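Long-range contacts in probable aminotransferase (Pseudomonas aeruginosa, PDB 5YKR), which is a probable aminotransferase of the class-III family, with the pyridoxal-phosphate-dependent aminotransferase fold, and forms a two-chain assembly in this model: residues A[103-109]-A[328-334]; A[115-120]-A[336-340]; A[123-128]-A[343-347]. All coordinates share one frame; numbering follows the deposited sequence.

One helix, 333-346, runs through all three contacts, meeting the end of helix 94-104 and the loop after it in contact 1 and then helix 115-128 in contacts 2 and 3. Contacts 1 and 2 have centres about 11 Å apart and touch, Gln-103 CB lying 3.7 Å from Ala-337 CB. Contacts 2 and 3, about 10 Å apart between centres, are joined through Trp-119, whose CH2 sits 3.6 Å from Ala-344 CB. Contacts 1 and 3 stay separate, with nearest atoms about 10 Å apart. Contact 1 reaches the cofactor: Thr-328 OG1 hydrogen-bonds to the pyridoxal-phosphate-modified lysine (LLP) side chain of the second subunit.

Contact 1: A[103-109]-A[328-334]; sequences QARRGST and TLAGNAL
Ser-108 and Leu-334 join the two segments at the N-terminus of helix 333-346, in the aminotransferase fold of this class-III family. Leu-334 N donates to Ser-108 O at 3.1 Å, with the N-H pointing at the oxygen at 155°. Just before the helix, Asn-332 is the N-cap residue; its OD1 takes the backbone N of Gln-335, while its ND2 reaches Gly-291 O of the second subunit, placing the contact at the interface. Asn-332 CB and Thr-109 OG1 meet at 3.3 Å, the two side chains passing at a slant. Next to it, Ala-333 CB packs against Gly-107 O at 3.4 Å, and Leu-334 CD1 lies against the backbone N and CB of Ala-104.

Behind this first shell, the Gln-103 side chain braces the type I turn from Ala-104 to Gly-107. CG stands anti to the backbone N (chi1 -171°), and a bend at chi2 brings NE2 to Gly-107 O, to which it donates at 2.8 Å, while OE1 receives Arg-106 NE from above its carbonyl plane. Bonds at both ends restrain the amide's rotation. In the conformer modelled here, Ser-108 OG turns to Gly-290 O of the second subunit. At the far end a water bridges the segments, accepting from Thr-109 OG1 at 2.7 Å and donating to Thr-328 O at 2.8 Å.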
loop_
_atom_site.group_PDB
_atom_site.type_symbol
_atom_site.label_atom_id
_atom_site.label_comp_id
_atom_site.label_asym_id
_atom_site.label_seq_id
_atom_site.Cartn_x
_atom_site.Cartn_y
_atom_site.Cartn_z
ATOM N N GLN A 103 -8.643 9.486 16.682
ATOM C CA GLN A 103 -8.629 10.091 15.361
ATOM C C GLN A 103 -9.704 9.496 14.473
ATOM O O GLN A 103 -10.296 10.207 13.658
ATOM C CB GLN A 103 -7.255 10.036 14.723
ATOM C CG GLN A 103 -7.131 10.849 13.436
ATOM C CD GLN A 103 -7.385 12.341 13.678
ATOM O OE1 GLN A 103 -6.932 12.904 14.667
ATOM N NE2 GLN A 103 -8.138 12.962 12.798
ATOM N N ALA A 104 -9.980 8.215 14.556
ATOM C CA ALA A 104 -11.017 7.622 13.726
ATOM C C ALA A 104 -12.350 8.353 13.938
ATOM O O ALA A 104 -13.134 8.596 13.014
ATOM C CB ALA A 104 -11.156 6.126 14.003
ATOM N N ARG A 105 -12.600 8.729 15.185
ATOM C CA ARG A 105 -13.831 9.433 15.554
ATOM C C ARG A 105 -13.855 10.899 15.170
ATOM O O ARG A 105 -14.898 11.543 15.291
ATOM C CB ARG A 105 -14.066 9.261 17.047
ATOM C CG ARG A 105 -14.388 7.793 17.360
ATOM C CD ARG A 105 -14.802 7.496 18.783
ATOM N NE ARG A 105 -15.194 6.078 18.921
ATOM C CZ ARG A 105 -14.613 5.173 19.687
ATOM N NH1 ARG A 105 -13.540 5.468 20.424
ATOM N NH2 ARG A 105 -15.103 3.947 19.710
ATOM N N ARG A 106 -12.755 11.413 14.624
ATOM C CA ARG A 106 -12.737 12.809 14.128
ATOM C C ARG A 106 -12.180 12.980 12.738
ATOM O O ARG A 106 -11.864 14.073 12.327
ATOM C CB ARG A 106 -12.046 13.703 15.110
ATOM C CG ARG A 106 -10.594 13.546 15.268
ATOM C CD ARG A 106 -10.097 14.596 16.314
ATOM N NE ARG A 106 -8.643 14.457 16.592
ATOM C CZ ARG A 106 -8.007 14.905 17.680
ATOM N NH1 ARG A 106 -8.667 15.477 18.673
ATOM N NH2 ARG A 106 -6.691 14.742 17.827
ATOM N N GLY A 107 -12.210 11.892 11.974
ATOM C CA GLY A 107 -11.864 11.895 10.578
ATOM C C GLY A 107 -10.571 11.171 10.305
ATOM O O GLY A 107 -9.477 11.622 10.709
ATOM N N SER A 108 -10.698 10.059 9.591
ATOM C CA SER A 108 -9.524 9.242 9.296
ATOM C C SER A 108 -8.829 9.583 7.995
ATOM O O SER A 108 -7.614 9.428 7.900
ATOM C CB SER A 108 -9.870 7.762 9.310
ATOM O OG SER A 108 -11.028 7.511 8.570
ATOM N N THR A 109 -9.608 9.951 6.969
ATOM C CA THR A 109 -9.009 10.222 5.653
ATOM C C THR A 109 -9.733 11.358 4.958
ATOM O O THR A 109 -10.883 11.239 4.584
ATOM C CB THR A 109 -8.789 8.931 4.824
ATOM O OG1 THR A 109 -7.758 9.173 3.838
ATOM C CG2 THR A 109 -10.076 8.355 4.217
ATOM N N THR A 328 -4.065 7.250 -2.582
ATOM C CA THR A 328 -5.211 8.005 -2.063
ATOM C C THR A 328 -5.273 8.079 -0.547
ATOM O O THR A 328 -5.673 9.119 0.003
ATOM C CB THR A 328 -6.502 7.472 -2.669
ATOM O OG1 THR A 328 -6.385 7.418 -4.120
ATOM C CG2 THR A 328 -7.709 8.310 -2.251
ATOM N N LEU A 329 -4.881 7.007 0.150
ATOM C CA LEU A 329 -4.918 6.957 1.579
ATOM C C LEU A 329 -3.540 7.168 2.198
ATOM O O LEU A 329 -3.363 7.088 3.417
ATOM C CB LEU A 329 -5.581 5.695 2.111
ATOM C CG LEU A 329 -7.111 5.723 2.043
ATOM C CD1 LEU A 329 -7.645 5.574 0.648
ATOM C CD2 LEU A 329 -7.747 4.669 2.930
ATOM N N ALA A 330 -2.536 7.476 1.362
ATOM C CA ALA A 330 -1.217 7.768 1.911
ATOM C C ALA A 330 -1.183 9.110 2.649
ATOM O O ALA A 330 -1.682 10.108 2.164
ATOM C CB ALA A 330 -0.210 7.781 0.792
ATOM N N GLY A 331 -0.501 9.121 3.792
ATOM C CA GLY A 331 -0.369 10.324 4.563
ATOM C C GLY A 331 -1.645 10.786 5.214
ATOM O O GLY A 331 -1.828 12.014 5.401
ATOM N N ASN A 332 -2.555 9.862 5.520
ATOM C CA ASN A 332 -3.843 10.248 6.059
ATOM C C ASN A 332 -3.831 10.568 7.557
ATOM O O ASN A 332 -2.885 10.256 8.272
ATOM C CB ASN A 332 -4.959 9.296 5.626
ATOM C CG ASN A 332 -5.058 8.009 6.340
ATOM O OD1 ASN A 332 -4.522 7.784 7.420
ATOM N ND2 ASN A 332 -5.851 7.117 5.704
ATOM N N ALA A 333 -4.921 11.179 8.016
ATOM C CA ALA A 333 -4.974 11.629 9.398
ATOM C C ALA A 333 -4.794 10.477 10.401
ATOM O O ALA A 333 -4.138 10.628 11.431
ATOM C CB ALA A 333 -6.313 12.329 9.630
ATOM N N LEU A 334 -5.373 9.335 10.074
ATOM C CA LEU A 334 -5.282 8.186 10.995
ATOM C C LEU A 334 -3.847 7.685 11.096
ATOM O O LEU A 334 -3.337 7.427 12.202
ATOM C CB LEU A 334 -6.228 7.081 10.497
ATOM C CG LEU A 334 -6.495 5.987 11.495
ATOM C CD1 LEU A 334 -7.279 6.552 12.656
ATOM C CD2 LEU A 334 -7.241 4.842 10.890
HETATM O O HOH W 1 -8.225 9.404 1.237
#

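Contact 2: A[115-120]-A[336-340]; sequences EDSLWV and LAAMR
Arg-340 lays its guanidinium flat on one face of the Trp-119 indole, the two planes only 11° apart and their centres 4.1 Å from each other. The overlap is off-centre: NE stands over CG of the ring at 3.6 Å, NH2 reaches out over CD1, and further back Arg-340 CG makes a CH-pi contact with the six-membered ring. CZ has a cation-pi relation to the five-membered ring. An extended Arg-340 chain carries the group across the indole.

At its edge the same guanidinium meets Asp-116. NH1 donates to OD1 at 2.8 Å in a salt bridge, approaching nearly along the C-O axis, and the carboxylate plane stands 86° from the guanidinium plane. The other oxygen, OD2, rests 3.4 Å from Ala-337 CB.

Alongside the salt bridge, helices 115-128 and 333-346 of the aminotransferase fold pair up; the axes of the segments 115-120 and 336-340 approach to 8.9 Å and lie 39° from parallel. Val-120 CB packs on Leu-336 CD1 at 3.7 Å, and Val-120 CG2 touches Arg-340 CB. Pro-46 of the second subunit covers Leu-336 and Ser-117. Stacking on one face and the salt bridge at the edge should restrict the guanidinium's rotation, and the ion pair and the ring face would both stabilise its charge.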
loop_
_atom_site.group_PDB
_atom_site.type_symbol
_atom_site.label_atom_id
_atom_site.label_comp_id
_atom_site.label_asym_id
_atom_site.label_seq_id
_atom_site.Cartn_x
_atom_site.Cartn_y
_atom_site.Cartn_z
ATOM N N GLU A 115 -2.969 18.693 12.472
ATOM C CA GLU A 115 -1.856 19.172 13.292
ATOM C C GLU A 115 -0.826 18.089 13.590
ATOM O O GLU A 115 0.342 18.402 13.816
ATOM C CB GLU A 115 -2.370 19.813 14.595
ATOM C CG GLU A 115 -3.047 21.148 14.357
ATOM C CD GLU A 115 -3.675 21.744 15.594
ATOM O OE1 GLU A 115 -3.906 21.041 16.592
ATOM O OE2 GLU A 115 -3.919 22.937 15.562
ATOM N N ASP A 116 -1.221 16.823 13.511
ATOM C CA ASP A 116 -0.245 15.765 13.765
ATOM C C ASP A 116 0.832 15.757 12.695
ATOM O O ASP A 116 1.959 15.346 12.952
ATOM C CB ASP A 116 -0.909 14.403 13.819
ATOM C CG ASP A 116 -1.829 14.211 15.028
ATOM O OD1 ASP A 116 -1.561 14.867 16.057
ATOM O OD2 ASP A 116 -2.747 13.345 14.968
ATOM N N SER A 117 0.523 16.223 11.481
ATOM C CA SER A 117 1.572 16.300 10.457
ATOM C C SER A 117 2.691 17.262 10.815
ATOM O O SER A 117 3.870 17.023 10.473
ATOM C CB SER A 117 0.999 16.667 9.088
ATOM O OG SER A 117 0.489 17.985 9.023
ATOM N N LEU A 118 2.336 18.343 11.504
ATOM C CA LEU A 118 3.347 19.319 11.925
ATOM C C LEU A 118 4.330 18.629 12.896
ATOM O O LEU A 118 5.552 18.745 12.710
ATOM C CB LEU A 118 2.683 20.522 12.606
ATOM C CG LEU A 118 1.938 21.465 11.710
ATOM C CD1 LEU A 118 0.980 22.291 12.564
ATOM C CD2 LEU A 118 2.904 22.356 10.992
ATOM N N TRP A 119 3.790 17.928 13.898
ATOM C CA TRP A 119 4.610 17.321 14.901
ATOM C C TRP A 119 5.484 16.212 14.318
ATOM O O TRP A 119 6.688 16.114 14.568
ATOM C CB TRP A 119 3.723 16.833 16.044
ATOM C CG TRP A 119 4.521 16.361 17.225
ATOM C CD1 TRP A 119 4.784 17.105 18.336
ATOM C CD2 TRP A 119 5.185 15.104 17.410
ATOM N NE1 TRP A 119 5.569 16.379 19.188
ATOM C CE2 TRP A 119 5.782 15.129 18.657
ATOM C CE3 TRP A 119 5.274 13.946 16.658
ATOM C CZ2 TRP A 119 6.555 14.059 19.147
ATOM C CZ3 TRP A 119 5.992 12.872 17.167
ATOM C CH2 TRP A 119 6.625 12.932 18.382
ATOM N N VAL A 120 4.856 15.353 13.509
ATOM C CA VAL A 120 5.571 14.212 12.941
ATOM C C VAL A 120 6.641 14.599 11.982
ATOM O O VAL A 120 7.718 14.025 11.994
ATOM C CB VAL A 120 4.591 13.223 12.284
ATOM C CG1 VAL A 120 5.309 12.124 11.525
ATOM C CG2 VAL A 120 3.715 12.570 13.374
ATOM N N LEU A 336 -1.122 9.445 10.580
ATOM C CA LEU A 336 -0.305 10.436 11.253
ATOM C C LEU A 336 -0.538 10.436 12.784
ATOM O O LEU A 336 0.400 10.627 13.570
ATOM C CB LEU A 336 -0.540 11.829 10.655
ATOM C CG LEU A 336 0.392 12.205 9.487
ATOM C CD1 LEU A 336 1.832 12.371 9.965
ATOM C CD2 LEU A 336 0.371 11.222 8.334
ATOM N N ALA A 337 -1.790 10.230 13.205
ATOM C CA ALA A 337 -2.075 10.132 14.637
ATOM C C ALA A 337 -1.325 8.941 15.272
ATOM O O ALA A 337 -0.756 9.043 16.359
ATOM C CB ALA A 337 -3.549 10.003 14.870
ATOM N N ALA A 338 -1.367 7.793 14.580
ATOM C CA ALA A 338 -0.691 6.599 15.076
ATOM C C ALA A 338 0.812 6.770 15.102
ATOM O O ALA A 338 1.478 6.295 16.035
ATOM C CB ALA A 338 -1.101 5.377 14.264
ATOM N N MET A 339 1.372 7.379 14.071
ATOM C CA MET A 339 2.816 7.657 14.032
ATOM C C MET A 339 3.235 8.587 15.172
ATOM O O MET A 339 4.299 8.410 15.785
ATOM C CB MET A 339 3.250 8.315 12.699
ATOM C CG MET A 339 3.164 7.383 11.549
ATOM S SD MET A 339 3.744 8.314 10.073
ATOM C CE MET A 339 3.390 6.976 8.923
ATOM N N ARG A 340 2.432 9.620 15.420
ATOM C CA ARG A 340 2.777 10.558 16.465
ATOM C C ARG A 340 2.859 9.825 17.795
ATOM O O ARG A 340 3.836 9.976 18.543
ATOM C CB ARG A 340 1.805 11.713 16.516
ATOM C CG ARG A 340 2.040 12.659 17.677
ATOM C CD ARG A 340 1.203 13.872 17.538
ATOM N NE ARG A 340 1.508 14.856 18.572
ATOM C CZ ARG A 340 1.034 16.094 18.572
ATOM N NH1 ARG A 340 0.166 16.493 17.622
ATOM N NH2 ARG A 340 1.475 16.923 19.493
#

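Contact 3: A[123-128]-A[343-347]; sequences ELARRF and FAEVM
Arg-127 grips one backbone oxygen end-on, with both terminal nitrogens of its guanidinium: NH1 and NH2 donate to Met-347 O at 3.0 and 3.1 Å. The NH1 bond lies in the carbonyl plane, on a lone pair, whereas NH2 comes in tilted 32° from it. A bend at chi3 (-72°) turns the group toward the Met-347 carbonyl, and NH1 also serves Pro-268 O.

Along its other side the guanidinium holds Glu-123, with NE 2.8 Å from OE2 and NH2 adding a second bond to the same oxygen. Arg-126 NH2 also donates to OE2 and its NE to OE1, so this salt-bridge network leaves OE2 with three donors.

Between helices 115-128 and 333-346 of the aminotransferase fold, Phe-343 is a knob in a hole made by Glu-123, Leu-124, Arg-127 and Phe-128. Its CD1 lies over one face of the Arg-127 guanidinium, 3.7 Å from NE, with the two planes 35° apart. Leu-124 CD2 meets the ring at CE2, 3.7 Å away, and at CZ, while Glu-123 CG packs on Phe-343 CB. Phe-128 turns its ring edge to Phe-343 CE1 and stacks with Phe-282.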
loop_
_atom_site.group_PDB
_atom_site.type_symbol
_atom_site.label_atom_id
_atom_site.label_comp_id
_atom_site.label_asym_id
_atom_site.label_seq_id
_atom_site.Cartn_x
_atom_site.Cartn_y
_atom_site.Cartn_z
ATOM N N GLU A 123 9.530 15.652 14.043
ATOM C CA GLU A 123 10.067 14.495 14.733
ATOM C C GLU A 123 10.936 13.624 13.833
ATOM O O GLU A 123 11.995 13.147 14.265
ATOM C CB GLU A 123 8.939 13.688 15.355
ATOM C CG GLU A 123 9.333 12.293 15.866
ATOM C CD GLU A 123 10.253 12.293 17.064
ATOM O OE1 GLU A 123 10.456 13.342 17.745
ATOM O OE2 GLU A 123 10.733 11.185 17.415
ATOM N N LEU A 124 10.445 13.373 12.613
ATOM C CA LEU A 124 11.204 12.538 11.696
ATOM C C LEU A 124 12.572 13.162 11.396
ATOM O O LEU A 124 13.599 12.465 11.357
ATOM C CB LEU A 124 10.446 12.306 10.405
ATOM C CG LEU A 124 9.198 11.407 10.505
ATOM C CD1 LEU A 124 8.315 11.570 9.285
ATOM C CD2 LEU A 124 9.612 9.975 10.700
ATOM N N ALA A 125 12.583 14.466 11.169
ATOM C CA ALA A 125 13.846 15.157 10.895
ATOM C C ALA A 125 14.801 15.092 12.083
ATOM O O ALA A 125 16.006 14.885 11.892
ATOM C CB ALA A 125 13.571 16.578 10.466
ATOM N N ARG A 126 14.267 15.253 13.280
ATOM C CA ARG A 126 15.079 15.165 14.507
ATOM C C ARG A 126 15.636 13.756 14.707
ATOM O O ARG A 126 16.830 13.551 14.967
ATOM C CB ARG A 126 14.218 15.506 15.744
ATOM C CG ARG A 126 14.980 15.414 17.063
ATOM C CD ARG A 126 14.001 15.133 18.214
ATOM N NE ARG A 126 13.409 13.792 18.203
ATOM C CZ ARG A 126 14.034 12.692 18.547
ATOM N NH1 ARG A 126 15.340 12.698 18.866
ATOM N NH2 ARG A 126 13.385 11.555 18.525
ATOM N N ARG A 127 14.758 12.773 14.565
ATOM C CA ARG A 127 15.103 11.399 14.891
ATOM C C ARG A 127 16.057 10.788 13.906
ATOM O O ARG A 127 17.013 10.110 14.288
ATOM C CB ARG A 127 13.785 10.553 14.951
ATOM C CG ARG A 127 13.989 9.093 15.256
ATOM C CD ARG A 127 12.652 8.413 15.415
ATOM N NE ARG A 127 11.932 8.754 16.642
ATOM C CZ ARG A 127 11.881 8.015 17.741
ATOM N NH1 ARG A 127 12.504 6.872 17.833
ATOM N NH2 ARG A 127 11.132 8.412 18.751
ATOM N N PHE A 128 15.766 10.975 12.602
ATOM C CA PHE A 128 16.472 10.233 11.575
ATOM C C PHE A 128 17.478 11.086 10.785
ATOM O O PHE A 128 18.212 10.574 9.919
ATOM C CB PHE A 128 15.494 9.538 10.646
ATOM C CG PHE A 128 14.661 8.485 11.314
ATOM C CD1 PHE A 128 15.248 7.391 11.971
ATOM C CD2 PHE A 128 13.279 8.573 11.299
ATOM C CE1 PHE A 128 14.455 6.444 12.585
ATOM C CE2 PHE A 128 12.498 7.630 11.894
ATOM C CZ PHE A 128 13.079 6.566 12.561
ATOM N N PHE A 343 6.090 7.524 17.819
ATOM C CA PHE A 343 7.344 8.198 18.014
ATOM C C PHE A 343 7.450 8.905 19.371
ATOM O O PHE A 343 8.522 8.928 19.989
ATOM C CB PHE A 343 7.623 9.178 16.892
ATOM C CG PHE A 343 7.781 8.526 15.530
ATOM C CD1 PHE A 343 8.673 7.478 15.345
ATOM C CD2 PHE A 343 7.096 8.993 14.430
ATOM C CE1 PHE A 343 8.844 6.873 14.096
ATOM C CE2 PHE A 343 7.279 8.428 13.165
ATOM C CZ PHE A 343 8.122 7.355 13.021
ATOM N N ALA A 344 6.339 9.446 19.846
ATOM C CA ALA A 344 6.389 10.227 21.127
ATOM C C ALA A 344 6.423 9.315 22.349
ATOM O O ALA A 344 7.084 9.624 23.335
ATOM C CB ALA A 344 5.208 11.152 21.210
ATOM N N GLU A 345 5.676 8.211 22.290
ATOM C CA GLU A 345 5.401 7.411 23.477
ATOM C C GLU A 345 5.964 6.013 23.484
ATOM O O GLU A 345 6.115 5.441 24.573
ATOM C CB GLU A 345 3.890 7.342 23.741
ATOM C CG GLU A 345 3.195 8.681 23.767
ATOM C CD GLU A 345 3.614 9.586 24.903
ATOM O OE1 GLU A 345 4.068 9.077 25.962
ATOM O OE2 GLU A 345 3.490 10.796 24.720
ATOM N N VAL A 346 6.307 5.457 22.318
ATOM C CA VAL A 346 6.656 4.040 22.236
ATOM C C VAL A 346 8.132 3.794 21.910
ATOM O O VAL A 346 8.786 3.023 22.563
ATOM C CB VAL A 346 5.735 3.323 21.222
ATOM C CG1 VAL A 346 6.098 1.864 21.066
ATOM C CG2 VAL A 346 4.285 3.449 21.655
ATOM N N MET A 347 8.642 4.423 20.853
ATOM C CA MET A 347 9.999 4.193 20.335
ATOM C C MET A 347 11.002 5.047 21.082
ATOM O O MET A 347 11.644 5.934 20.510
ATOM C CB MET A 347 10.013 4.504 18.835
ATOM C CG MET A 347 9.228 3.530 18.042
ATOM S SD MET A 347 9.222 3.812 16.282
ATOM C CE MET A 347 10.939 3.713 15.874
#